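Side-chain contacts in NADH-rubredoxin oxidoreductase (Clostridium acetobutylicum, PDB 3KLJ), which uses FAD to pass electrons from NADH to rubredoxin, an intermediate step in the chains that scavenge dioxygen in an obligate anaerobe: residues 17-22 with 64-69; 23-28 with 33-38; 107-112 with 289-294. All coordinates share one frame; numbering follows the deposited sequence.

All three contacts belong to the FAD-binding part of the fold, and two of them share helix 19-28: contact 1 uses its first turn, contact 2 the rest of it. Contacts 2 and 3 are the more buried, each setting a helix on the parallel sheet that holds strands 35-38 and 107-110; they meet where Ala24 touches Ile109. Contact 1 is only partly buried, since the loop 64-69 lies over the helix start from outside. Chemistry follows place: an aromatic ring under aliphatic chains in contact 1, alanine against isoleucine and methionine in contact 2, and in contact 3 a lysine chain and a water at a helix end.

Contact 1: 17-22 with 64-69; sequences AGPAGF and ILIKKN. With FAD (flavin-adenine dinucleotide), chain B.
The ring of Phe22 takes Ile66 CG2 over one face, while Lys67 comes at it obliquely. The methyl CG2 stands 4.0 Å from the centroid of the Phe22 ring and 20° off its normal, a CH-pi contact displaced toward the rim, where Phe22 CE2 is its nearest atom. Lys67 crosses the ring at about a right angle: its CG comes to 3.4 Å from Phe22 CE1, and further along the chain its CE reaches 3.7 Å from Phe22 CZ. The lysine chain is bent at chi2 and runs on across the end of the ring, touching it with these methylene groups. Phe22 points toward the loop, its CG anti to the backbone N and beside the carbonyl carbon (chi1 166°). The other branch of Ile66 points back along the helix, with CD1 4.0 Å from Pro19 CA. Trp71, whose ring meets that of Phe22 at an inclined angle, and Tyr72 of helix 69-74 also border the phenyl ring. Residues 17-20 line the FAD pocket. Gly18 is the N-cap of helix 19-28, and Phe22 N bonds back to Gly18 O. Having no side chain, Gly18 lets its CA come within 3.3 Å of FAD O5B. Two residues on, Ala20 N donates to FAD O1P at 2.7 Å, with an angle of 156° at the hydrogen, and Pro19 CD lies alongside FAD O2A. The positive end of the helix dipole would probably ease the charge of the pyrophosphate. Gly18 and Gly21 fit the GxGxxG pattern, and this strand-turn-helix holding a dinucleotide pyrophosphate is the hallmark of the Rossmann-type FAD site in the glutathione reductase fold.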
loop_
_atom_site.group_PDB
_atom_site.type_symbol
_atom_site.label_atom_id
_atom_site.label_comp_id
_atom_site.label_asym_id
_atom_site.label_seq_id
_atom_site.Cartn_x
_atom_site.Cartn_y
_atom_site.Cartn_z
ATOM N N ALA A 17 10.087 -11.825 -0.479
ATOM C CA ALA A 17 10.124 -11.812 -1.936
ATOM C C ALA A 17 8.845 -11.211 -2.543
ATOM O O ALA A 17 8.076 -11.882 -3.230
ATOM C CB ALA A 17 10.414 -13.208 -2.480
ATOM N N GLY A 18 8.620 -9.939 -2.253
ATOM C CA GLY A 18 7.598 -9.165 -2.925
ATOM C C GLY A 18 8.303 -8.239 -3.897
ATOM O O GLY A 18 9.479 -8.460 -4.225
ATOM N N PRO A 19 7.606 -7.190 -4.359
ATOM C CA PRO A 19 8.191 -6.222 -5.303
ATOM C C PRO A 19 9.487 -5.569 -4.796
ATOM O O PRO A 19 10.422 -5.374 -5.587
ATOM C CB PRO A 19 7.069 -5.190 -5.480
ATOM C CG PRO A 19 5.806 -6.007 -5.259
ATOM C CD PRO A 19 6.161 -6.948 -4.144
ATOM N N ALA A 20 9.566 -5.269 -3.503
ATOM C CA ALA A 20 10.781 -4.639 -2.964
ATOM C C ALA A 20 11.960 -5.593 -2.997
ATOM O O ALA A 20 13.018 -5.246 -3.535
ATOM C CB ALA A 20 10.564 -4.089 -1.553
ATOM N N GLY A 21 11.771 -6.788 -2.431
ATOM C CA GLY A 21 12.762 -7.858 -2.517
ATOM C C GLY A 21 13.199 -8.161 -3.942
ATOM O O GLY A 21 14.399 -8.278 -4.226
ATOM N N PHE A 22 12.233 -8.297 -4.846
ATOM C CA PHE A 22 12.558 -8.538 -6.242
ATOM C C PHE A 22 13.475 -7.451 -6.812
ATOM O O PHE A 22 14.498 -7.761 -7.430
ATOM C CB PHE A 22 11.318 -8.672 -7.133
ATOM C CG PHE A 22 11.654 -8.579 -8.583
ATOM C CD1 PHE A 22 12.191 -9.678 -9.250
ATOM C CD2 PHE A 22 11.538 -7.369 -9.261
ATOM C CE1 PHE A 22 12.553 -9.589 -10.580
ATOM C CE2 PHE A 22 11.900 -7.276 -10.605
ATOM C CZ PHE A 22 12.407 -8.384 -11.261
ATOM N N ILE A 64 0.117 -12.519 -12.860
ATOM C CA ILE A 64 0.580 -11.357 -12.091
ATOM C C ILE A 64 2.011 -11.447 -11.551
ATOM O O ILE A 64 2.505 -10.486 -10.951
ATOM C CB ILE A 64 -0.409 -10.933 -10.953
ATOM C CG1 ILE A 64 -0.592 -12.051 -9.910
ATOM C CG2 ILE A 64 -1.751 -10.443 -11.542
ATOM C CD1 ILE A 64 -1.175 -11.552 -8.588
ATOM N N LEU A 65 2.665 -12.592 -11.762
ATOM C CA LEU A 65 4.084 -12.772 -11.408
ATOM C C LEU A 65 4.938 -11.735 -12.139
ATOM O O LEU A 65 4.719 -11.474 -13.326
ATOM C CB LEU A 65 4.566 -14.198 -11.777
ATOM C CG LEU A 65 4.011 -15.402 -10.999
ATOM C CD1 LEU A 65 4.500 -16.766 -11.547
ATOM C CD2 LEU A 65 4.309 -15.272 -9.514
ATOM N N ILE A 66 5.899 -11.145 -11.434
ATOM C CA ILE A 66 6.816 -10.188 -12.063
ATOM C C ILE A 66 7.746 -10.924 -13.041
ATOM O O ILE A 66 7.871 -10.545 -14.214
ATOM C CB ILE A 66 7.636 -9.345 -11.033
ATOM C CG1 ILE A 66 6.712 -8.552 -10.089
ATOM C CG2 ILE A 66 8.533 -8.362 -11.774
ATOM C CD1 ILE A 66 7.452 -7.854 -8.860
ATOM N N LYS A 67 8.398 -11.975 -12.547
ATOM C CA LYS A 67 9.222 -12.833 -13.389
ATOM C C LYS A 67 8.826 -14.270 -13.153
ATOM O O LYS A 67 8.468 -14.641 -12.031
ATOM C CB LYS A 67 10.712 -12.666 -13.067
ATOM C CG LYS A 67 11.252 -11.245 -13.229
ATOM C CD LYS A 67 11.350 -10.806 -14.685
ATOM C CE LYS A 67 11.803 -9.351 -14.732
ATOM N NZ LYS A 67 11.892 -8.853 -16.117
ATOM N N LYS A 68 8.904 -15.073 -14.205
ATOM C CA LYS A 68 8.650 -16.515 -14.115
ATOM C C LYS A 68 9.874 -17.249 -13.572
ATOM O O LYS A 68 10.958 -16.661 -13.467
ATOM C CB LYS A 68 8.239 -17.070 -15.486
ATOM C CG LYS A 68 7.088 -16.309 -16.144
ATOM C CD LYS A 68 5.731 -16.955 -15.880
ATOM C CE LYS A 68 4.600 -16.132 -16.487
ATOM N NZ LYS A 68 3.580 -16.994 -17.167
ATOM N N ASN A 69 9.689 -18.518 -13.210
ATOM C CA ASN A 69 10.759 -19.352 -12.636
ATOM C C ASN A 69 12.076 -19.285 -13.396
ATOM O O ASN A 69 13.140 -19.126 -12.795
ATOM C CB ASN A 69 10.309 -20.816 -12.540
ATOM C CG ASN A 69 9.771 -21.171 -11.171
ATOM O OD1 ASN A 69 10.523 -21.538 -10.268
ATOM N ND2 ASN A 69 8.457 -21.072 -11.011
HETATM P PA FAD B . 5.140 -7.064 -0.017
HETATM O O1A FAD B . 4.181 -7.225 1.132
HETATM O O2A FAD B . 4.440 -6.916 -1.347
HETATM O O5B FAD B . 6.138 -8.308 -0.059
HETATM C C5B FAD B . 6.800 -8.749 1.113
HETATM C C4B FAD B . 6.945 -10.270 1.070
HETATM O O4B FAD B . 7.719 -10.709 2.185
HETATM C C3B FAD B . 5.587 -10.958 1.183
HETATM O O3B FAD B . 5.458 -11.907 0.136
HETATM C C2B FAD B . 5.595 -11.632 2.542
HETATM O O2B FAD B . 4.933 -12.877 2.532
HETATM C C1B FAD B . 7.083 -11.815 2.804
HETATM N N9A FAD B . 7.428 -11.895 4.235
HETATM C C8A FAD B . 6.836 -11.231 5.276
HETATM N N7A FAD B . 7.459 -11.587 6.424
HETATM C C5A FAD B . 8.443 -12.462 6.134
HETATM C C6A FAD B . 9.368 -13.136 6.932
HETATM N N6A FAD B . 9.205 -13.177 8.256
HETATM N N1A FAD B . 10.269 -13.997 6.329
HETATM C C2A FAD B . 10.256 -14.188 4.960
HETATM N N3A FAD B . 9.328 -13.525 4.179
HETATM C C4A FAD B . 8.436 -12.668 4.758
HETATM N N1 FAD B . 0.249 0.231 -4.021
HETATM C C2 FAD B . 0.180 1.287 -4.905
HETATM O O2 FAD B . 1.121 2.057 -4.994
HETATM N N3 FAD B . -0.926 1.466 -5.710
HETATM C C4 FAD B . -1.985 0.594 -5.623
HETATM O O4 FAD B . -2.965 0.792 -6.346
HETATM C C4X FAD B . -1.938 -0.477 -4.719
HETATM N N5 FAD B . -2.989 -1.376 -4.618
HETATM C C5X FAD B . -2.930 -2.432 -3.728
HETATM C C6 FAD B . -3.999 -3.333 -3.628
HETATM C C7 FAD B . -3.919 -4.407 -2.727
HETATM C C7M FAD B . -5.061 -5.374 -2.615
HETATM C C8 FAD B . -2.788 -4.569 -1.927
HETATM C C8M FAD B . -2.679 -5.709 -0.946
HETATM C C9 FAD B . -1.735 -3.667 -2.028
HETATM C C9A FAD B . -1.799 -2.600 -2.930
HETATM N N10 FAD B . -0.736 -1.705 -3.031
HETATM C C10 FAD B . -0.806 -0.651 -3.921
HETATM C "C1'" FAD B . 0.467 -1.867 -2.162
HETATM C "C2'" FAD B . 1.614 -2.557 -2.869
HETATM O "O2'" FAD B . 1.220 -3.881 -3.169
HETATM C "C3'" FAD B . 2.793 -2.553 -1.917
HETATM O "O3'" FAD B . 3.237 -1.223 -1.719
HETATM C "C4'" FAD B . 3.967 -3.380 -2.414
HETATM O "O4'" FAD B . 3.562 -4.719 -2.667
HETATM C "C5'" FAD B . 5.035 -3.396 -1.329
HETATM O "O5'" FAD B . 6.019 -4.317 -1.725
HETATM P P FAD B . 6.993 -4.945 -0.637
HETATM O O1P FAD B . 7.987 -5.853 -1.342
HETATM O O2P FAD B . 7.628 -3.872 0.214
HETATM O O3P FAD B . 6.040 -5.785 0.360
#

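Contact 2: 23-28 with 33-38; sequences SAAKAA and DDITMI. With FAD (flavin-adenine dinucleotide), chain B.
Helix 23-28 lies over strand 35-38 with its axis 9.5 Å away and running antiparallel at 176°, and the backbones come nearest at Ala25 and Ile35, whose CA atoms are 6.9 Å apart. Ala25 and Ala28, one turn apart, present their methyl groups to the strand. Ile35 answers with both branches: its CD1 sits 3.9 Å from Ala28 CB, while CG2, anti to the backbone N, faces Ala25 CB at 4.3 Å. This is the second half of a beta-alpha-beta crossover, in which strand 12-15 leads into helix 19-28 and the chain returns through 35-38, parallel to the first strand; Ile14 and Ile12 of that strand touch Ala25 and Ala28 as well. Two residues along the strand from Ile35, on the same side, Met37 lays its SD 3.9 Å from Ala25 CB. There the chain bends at chi3 (77°), and Met37 CE carries on to the previous helical turn, where it packs against Gly21 O. Ile38, on the other side of the strand, belongs to the FAD pocket: its CG2 touches the adenine at C2A, 3.8 Å away.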
loop_
_atom_site.group_PDB
_atom_site.type_symbol
_atom_site.label_atom_id
_atom_site.label_comp_id
_atom_site.label_asym_id
_atom_site.label_seq_id
_atom_site.Cartn_x
_atom_site.Cartn_y
_atom_site.Cartn_z
ATOM N N SER A 23 13.096 -6.187 -6.612
ATOM C CA SER A 23 13.878 -5.058 -7.111
ATOM C C SER A 23 15.313 -5.066 -6.573
ATOM O O SER A 23 16.252 -4.741 -7.295
ATOM C CB SER A 23 13.189 -3.735 -6.784
ATOM O OG SER A 23 13.869 -2.658 -7.405
ATOM N N ALA A 24 15.487 -5.451 -5.306
ATOM C CA ALA A 24 16.845 -5.568 -4.738
ATOM C C ALA A 24 17.660 -6.664 -5.434
ATOM O O ALA A 24 18.824 -6.450 -5.783
ATOM C CB ALA A 24 16.795 -5.813 -3.248
ATOM N N ALA A 25 17.049 -7.831 -5.627
ATOM C CA ALA A 25 17.702 -8.944 -6.335
ATOM C C ALA A 25 18.142 -8.502 -7.725
ATOM O O ALA A 25 19.325 -8.623 -8.074
ATOM C CB ALA A 25 16.791 -10.167 -6.411
ATOM N N LYS A 26 17.194 -7.955 -8.489
ATOM C CA LYS A 26 17.461 -7.423 -9.825
ATOM C C LYS A 26 18.606 -6.400 -9.833
ATOM O O LYS A 26 19.461 -6.432 -10.713
ATOM C CB LYS A 26 16.191 -6.810 -10.420
ATOM C CG LYS A 26 16.371 -6.202 -11.815
ATOM C CD LYS A 26 15.058 -5.584 -12.323
ATOM C CE LYS A 26 15.282 -4.797 -13.607
ATOM N NZ LYS A 26 13.985 -4.411 -14.258
ATOM N N ALA A 27 18.613 -5.502 -8.853
ATOM C CA ALA A 27 19.669 -4.499 -8.719
ATOM C C ALA A 27 21.032 -5.124 -8.392
ATOM O O ALA A 27 22.054 -4.689 -8.911
ATOM C CB ALA A 27 19.288 -3.458 -7.675
ATOM N N ALA A 28 21.029 -6.149 -7.541
ATOM C CA ALA A 28 22.251 -6.865 -7.146
ATOM C C ALA A 28 22.872 -7.689 -8.282
ATOM O O ALA A 28 24.058 -8.030 -8.225
ATOM C CB ALA A 28 21.963 -7.762 -5.944
ATOM N N ASP A 33 27.356 -11.923 -6.978
ATOM C CA ASP A 33 27.178 -13.226 -7.645
ATOM C C ASP A 33 26.574 -14.346 -6.783
ATOM O O ASP A 33 26.585 -15.515 -7.186
ATOM C CB ASP A 33 28.501 -13.684 -8.295
ATOM C CG ASP A 33 29.575 -14.046 -7.271
ATOM O OD1 ASP A 33 29.476 -13.614 -6.100
ATOM O OD2 ASP A 33 30.528 -14.769 -7.646
ATOM N N ASP A 34 26.055 -13.990 -5.611
ATOM C CA ASP A 34 25.507 -14.969 -4.679
ATOM C C ASP A 34 24.327 -14.362 -3.912
ATOM O O ASP A 34 24.490 -13.817 -2.812
ATOM C CB ASP A 34 26.608 -15.447 -3.723
ATOM C CG ASP A 34 26.164 -16.586 -2.819
ATOM O OD1 ASP A 34 25.056 -17.131 -3.004
ATOM O OD2 ASP A 34 26.942 -16.942 -1.912
ATOM N N ILE A 35 23.143 -14.478 -4.514
ATOM C CA ILE A 35 21.914 -13.865 -4.006
ATOM C C ILE A 35 20.870 -14.923 -3.636
ATOM O O ILE A 35 20.529 -15.800 -4.452
ATOM C CB ILE A 35 21.294 -12.913 -5.065
ATOM C CG1 ILE A 35 22.347 -11.956 -5.636
ATOM C CG2 ILE A 35 20.093 -12.150 -4.493
ATOM C CD1 ILE A 35 22.034 -11.515 -7.068
ATOM N N THR A 36 20.352 -14.818 -2.415
ATOM C CA THR A 36 19.286 -15.693 -1.928
ATOM C C THR A 36 18.105 -14.889 -1.404
ATOM O O THR A 36 18.281 -13.956 -0.620
ATOM C CB THR A 36 19.801 -16.606 -0.803
ATOM O OG1 THR A 36 20.864 -17.403 -1.313
ATOM C CG2 THR A 36 18.712 -17.529 -0.284
ATOM N N MET A 37 16.907 -15.272 -1.833
ATOM C CA MET A 37 15.672 -14.658 -1.380
ATOM C C MET A 37 14.866 -15.643 -0.555
ATOM O O MET A 37 14.640 -16.780 -0.982
ATOM C CB MET A 37 14.824 -14.229 -2.573
ATOM C CG MET A 37 15.535 -13.364 -3.592
ATOM S SD MET A 37 14.384 -12.856 -4.889
ATOM C CE MET A 37 13.514 -11.567 -3.987
ATOM N N ILE A 38 14.428 -15.195 0.618
ATOM C CA ILE A 38 13.528 -15.963 1.466
ATOM C C ILE A 38 12.106 -15.429 1.290
ATOM O O ILE A 38 11.897 -14.228 1.400
ATOM C CB ILE A 38 13.933 -15.835 2.957
ATOM C CG1 ILE A 38 15.355 -16.362 3.177
ATOM C CG2 ILE A 38 12.936 -16.570 3.860
ATOM C CD1 ILE A 38 16.027 -15.794 4.420
HETATM P PA FAD B . 5.140 -7.064 -0.017
HETATM O O1A FAD B . 4.181 -7.225 1.132
HETATM O O2A FAD B . 4.440 -6.916 -1.347
HETATM O O5B FAD B . 6.138 -8.308 -0.059
HETATM C C5B FAD B . 6.800 -8.749 1.113
HETATM C C4B FAD B . 6.945 -10.270 1.070
HETATM O O4B FAD B . 7.719 -10.709 2.185
HETATM C C3B FAD B . 5.587 -10.958 1.183
HETATM O O3B FAD B . 5.458 -11.907 0.136
HETATM C C2B FAD B . 5.595 -11.632 2.542
HETATM O O2B FAD B . 4.933 -12.877 2.532
HETATM C C1B FAD B . 7.083 -11.815 2.804
HETATM N N9A FAD B . 7.428 -11.895 4.235
HETATM C C8A FAD B . 6.836 -11.231 5.276
HETATM N N7A FAD B . 7.459 -11.587 6.424
HETATM C C5A FAD B . 8.443 -12.462 6.134
HETATM C C6A FAD B . 9.368 -13.136 6.932
HETATM N N6A FAD B . 9.205 -13.177 8.256
HETATM N N1A FAD B . 10.269 -13.997 6.329
HETATM C C2A FAD B . 10.256 -14.188 4.960
HETATM N N3A FAD B . 9.328 -13.525 4.179
HETATM C C4A FAD B . 8.436 -12.668 4.758
HETATM N N1 FAD B . 0.249 0.231 -4.021
HETATM C C2 FAD B . 0.180 1.287 -4.905
HETATM O O2 FAD B . 1.121 2.057 -4.994
HETATM N N3 FAD B . -0.926 1.466 -5.710
HETATM C C4 FAD B . -1.985 0.594 -5.623
HETATM O O4 FAD B . -2.965 0.792 -6.346
HETATM C C4X FAD B . -1.938 -0.477 -4.719
HETATM N N5 FAD B . -2.989 -1.376 -4.618
HETATM C C5X FAD B . -2.930 -2.432 -3.728
HETATM C C6 FAD B . -3.999 -3.333 -3.628
HETATM C C7 FAD B . -3.919 -4.407 -2.727
HETATM C C7M FAD B . -5.061 -5.374 -2.615
HETATM C C8 FAD B . -2.788 -4.569 -1.927
HETATM C C8M FAD B . -2.679 -5.709 -0.946
HETATM C C9 FAD B . -1.735 -3.667 -2.028
HETATM C C9A FAD B . -1.799 -2.600 -2.930
HETATM N N10 FAD B . -0.736 -1.705 -3.031
HETATM C C10 FAD B . -0.806 -0.651 -3.921
HETATM C "C1'" FAD B . 0.467 -1.867 -2.162
HETATM C "C2'" FAD B . 1.614 -2.557 -2.869
HETATM O "O2'" FAD B . 1.220 -3.881 -3.169
HETATM C "C3'" FAD B . 2.793 -2.553 -1.917
HETATM O "O3'" FAD B . 3.237 -1.223 -1.719
HETATM C "C4'" FAD B . 3.967 -3.380 -2.414
HETATM O "O4'" FAD B . 3.562 -4.719 -2.667
HETATM C "C5'" FAD B . 5.035 -3.396 -1.329
HETATM O "O5'" FAD B . 6.019 -4.317 -1.725
HETATM P P FAD B . 6.993 -4.945 -0.637
HETATM O O1P FAD B . 7.987 -5.853 -1.342
HETATM O O2P FAD B . 7.628 -3.872 0.214
HETATM O O3P FAD B . 6.040 -5.785 0.360
#

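Contact 3: 107-112 with 289-294; sequences KLIIAS and LNACGE. With FAD (flavin-adenine dinucleotide), chain B.
Strand 107-110 passes under the last turn of helix 277-291, and the closest CA atoms, those of Lys107 and Ala291, are 6.1 Å apart. Ala291 points its methyl group at the strand, between two side chains from the same strand face. Ile109 CD1 meets Ala291 CB at 3.8 Å and also touches Ala24 of helix 19-28, so it lies between two helices on this face of the parallel FAD-domain sheet. Lys107 CB sits 4.2 Å from Ala291 CB. From there the lysine chain bends at chi2 (107°) and then runs extended beside the helix end, bringing CD to 3.3 Å from Ala291 O. The amine makes no direct hydrogen bond to 289-294; a water accepts a weak one from Lys107 NZ and gives a short one, 2.6 Å, to Asn290 O. The helix stops here in a Schellman motif: Glu294 N bonds to Leu289 O at 2.9 Å and Gly293 N to Asn290 O at 2.8 Å, with Gly293 at positive phi (83°) as the C-prime residue. Just before Gly293, the CB of Cys292 points away from the strand, and its sulfur forms a disulfide with Cys32, while Glu294 makes a salt bridge with Lys31. At the far end of the other segment the chain reaches FAD, where Ser112 O lies 3.2 Å from adenine C8A.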
loop_
_atom_site.group_PDB
_atom_site.type_symbol
_atom_site.label_atom_id
_atom_site.label_comp_id
_atom_site.label_asym_id
_atom_site.label_seq_id
_atom_site.Cartn_x
_atom_site.Cartn_y
_atom_site.Cartn_z
ATOM N N LYS A 107 25.533 -9.517 3.624
ATOM C CA LYS A 107 24.582 -8.409 3.702
ATOM C C LYS A 107 23.139 -8.900 3.739
ATOM O O LYS A 107 22.782 -9.861 3.046
ATOM C CB LYS A 107 24.772 -7.445 2.533
ATOM C CG LYS A 107 25.670 -6.280 2.870
ATOM C CD LYS A 107 27.006 -6.375 2.225
ATOM C CE LYS A 107 27.788 -5.112 2.536
ATOM N NZ LYS A 107 29.111 -5.140 1.869
ATOM N N LEU A 108 22.325 -8.237 4.561
ATOM C CA LEU A 108 20.924 -8.583 4.731
ATOM C C LEU A 108 20.038 -7.434 4.260
ATOM O O LEU A 108 20.199 -6.289 4.699
ATOM C CB LEU A 108 20.622 -8.917 6.205
ATOM C CG LEU A 108 19.180 -9.310 6.571
ATOM C CD1 LEU A 108 18.764 -10.617 5.894
ATOM C CD2 LEU A 108 18.965 -9.407 8.077
ATOM N N ILE A 109 19.105 -7.738 3.364
ATOM C CA ILE A 109 18.133 -6.742 2.929
ATOM C C ILE A 109 16.757 -7.170 3.421
ATOM O O ILE A 109 16.248 -8.220 3.006
ATOM C CB ILE A 109 18.128 -6.598 1.398
ATOM C CG1 ILE A 109 19.515 -6.147 0.901
ATOM C CG2 ILE A 109 17.021 -5.648 0.943
ATOM C CD1 ILE A 109 19.647 -6.130 -0.616
ATOM N N ILE A 110 16.175 -6.380 4.318
ATOM C CA ILE A 110 14.837 -6.673 4.856
ATOM C C ILE A 110 13.743 -6.031 3.995
ATOM O O ILE A 110 13.625 -4.795 3.914
ATOM C CB ILE A 110 14.692 -6.213 6.334
ATOM C CG1 ILE A 110 15.762 -6.865 7.208
ATOM C CG2 ILE A 110 13.289 -6.534 6.862
ATOM C CD1 ILE A 110 15.890 -6.242 8.621
ATOM N N ALA A 111 12.940 -6.883 3.362
ATOM C CA ALA A 111 11.908 -6.447 2.432
ATOM C C ALA A 111 10.602 -7.213 2.723
ATOM O O ALA A 111 9.970 -7.770 1.827
ATOM C CB ALA A 111 12.387 -6.670 0.994
ATOM N N SER A 112 10.219 -7.230 3.997
ATOM C CA SER A 112 9.144 -8.102 4.487
ATOM C C SER A 112 7.753 -7.470 4.384
ATOM O O SER A 112 6.781 -8.036 4.874
ATOM C CB SER A 112 9.425 -8.499 5.933
ATOM O OG SER A 112 9.631 -7.333 6.717
ATOM N N LEU A 289 21.688 -2.200 -4.720
ATOM C CA LEU A 289 22.856 -1.451 -5.203
ATOM C C LEU A 289 23.870 -1.173 -4.092
ATOM O O LEU A 289 25.076 -1.370 -4.277
ATOM C CB LEU A 289 22.391 -0.122 -5.825
ATOM C CG LEU A 289 22.310 0.131 -7.347
ATOM C CD1 LEU A 289 22.383 -1.120 -8.264
ATOM C CD2 LEU A 289 21.092 1.000 -7.694
ATOM N N ASN A 290 23.377 -0.707 -2.944
ATOM C CA ASN A 290 24.234 -0.395 -1.794
ATOM C C ASN A 290 24.838 -1.656 -1.173
ATOM O O ASN A 290 26.022 -1.678 -0.823
ATOM C CB ASN A 290 23.456 0.399 -0.741
ATOM C CG ASN A 290 23.460 1.895 -1.005
ATOM O OD1 ASN A 290 24.394 2.608 -0.620
ATOM N ND2 ASN A 290 22.409 2.382 -1.628
ATOM N N ALA A 291 24.018 -2.704 -1.056
ATOM C CA ALA A 291 24.462 -4.010 -0.556
ATOM C C ALA A 291 25.602 -4.582 -1.406
ATOM O O ALA A 291 26.416 -5.373 -0.915
ATOM C CB ALA A 291 23.309 -4.976 -0.506
ATOM N N CYS A 292 25.658 -4.161 -2.666
ATOM C CA CYS A 292 26.742 -4.555 -3.559
ATOM C C CYS A 292 27.832 -3.480 -3.664
ATOM O O CYS A 292 28.679 -3.519 -4.555
ATOM C CB CYS A 292 26.200 -4.926 -4.936
ATOM S SG CYS A 292 27.316 -6.006 -5.837
ATOM N N GLY A 293 27.815 -2.528 -2.736
ATOM C CA GLY A 293 28.884 -1.529 -2.628
ATOM C C GLY A 293 28.803 -0.326 -3.550
ATOM O O GLY A 293 29.820 0.305 -3.837
ATOM N N GLU A 294 27.599 -0.000 -4.010
ATOM C CA GLU A 294 27.368 1.198 -4.809
ATOM C C GLU A 294 26.484 2.167 -4.016
ATOM O O GLU A 294 25.293 1.889 -3.785
ATOM C CB GLU A 294 26.705 0.812 -6.130
ATOM C CG GLU A 294 26.742 1.892 -7.180
ATOM C CD GLU A 294 25.799 1.604 -8.320
ATOM O OE1 GLU A 294 26.067 0.658 -9.095
ATOM O OE2 GLU A 294 24.790 2.332 -8.443
HETATM P PA FAD B . 5.140 -7.064 -0.017
HETATM O O1A FAD B . 4.181 -7.225 1.132
HETATM O O2A FAD B . 4.440 -6.916 -1.347
HETATM O O5B FAD B . 6.138 -8.308 -0.059
HETATM C C5B FAD B . 6.800 -8.749 1.113
HETATM C C4B FAD B . 6.945 -10.270 1.070
HETATM O O4B FAD B . 7.719 -10.709 2.185
HETATM C C3B FAD B . 5.587 -10.958 1.183
HETATM O O3B FAD B . 5.458 -11.907 0.136
HETATM C C2B FAD B . 5.595 -11.632 2.542
HETATM O O2B FAD B . 4.933 -12.877 2.532
HETATM C C1B FAD B . 7.083 -11.815 2.804
HETATM N N9A FAD B . 7.428 -11.895 4.235
HETATM C C8A FAD B . 6.836 -11.231 5.276
HETATM N N7A FAD B . 7.459 -11.587 6.424
HETATM C C5A FAD B . 8.443 -12.462 6.134
HETATM C C6A FAD B . 9.368 -13.136 6.932
HETATM N N6A FAD B . 9.205 -13.177 8.256
HETATM N N1A FAD B . 10.269 -13.997 6.329
HETATM C C2A FAD B . 10.256 -14.188 4.960
HETATM N N3A FAD B . 9.328 -13.525 4.179
HETATM C C4A FAD B . 8.436 -12.668 4.758
HETATM N N1 FAD B . 0.249 0.231 -4.021
HETATM C C2 FAD B . 0.180 1.287 -4.905
HETATM O O2 FAD B . 1.121 2.057 -4.994
HETATM N N3 FAD B . -0.926 1.466 -5.710
HETATM C C4 FAD B . -1.985 0.594 -5.623
HETATM O O4 FAD B . -2.965 0.792 -6.346
HETATM C C4X FAD B . -1.938 -0.477 -4.719
HETATM N N5 FAD B . -2.989 -1.376 -4.618
HETATM C C5X FAD B . -2.930 -2.432 -3.728
HETATM C C6 FAD B . -3.999 -3.333 -3.628
HETATM C C7 FAD B . -3.919 -4.407 -2.727
HETATM C C7M FAD B . -5.061 -5.374 -2.615
HETATM C C8 FAD B . -2.788 -4.569 -1.927
HETATM C C8M FAD B . -2.679 -5.709 -0.946
HETATM C C9 FAD B . -1.735 -3.667 -2.028
HETATM C C9A FAD B . -1.799 -2.600 -2.930
HETATM N N10 FAD B . -0.736 -1.705 -3.031
HETATM C C10 FAD B . -0.806 -0.651 -3.921
HETATM C "C1'" FAD B . 0.467 -1.867 -2.162
HETATM C "C2'" FAD B . 1.614 -2.557 -2.869
HETATM O "O2'" FAD B . 1.220 -3.881 -3.169
HETATM C "C3'" FAD B . 2.793 -2.553 -1.917
HETATM O "O3'" FAD B . 3.237 -1.223 -1.719
HETATM C "C4'" FAD B . 3.967 -3.380 -2.414
HETATM O "O4'" FAD B . 3.562 -4.719 -2.667
HETATM C "C5'" FAD B . 5.035 -3.396 -1.329
HETATM O "O5'" FAD B . 6.019 -4.317 -1.725
HETATM P P FAD B . 6.993 -4.945 -0.637
HETATM O O1P FAD B . 7.987 -5.853 -1.342
HETATM O O2P FAD B . 7.628 -3.872 0.214
HETATM O O3P FAD B . 6.040 -5.785 0.360
HETATM O O HOH W 1 27.817 -2.222 0.995
#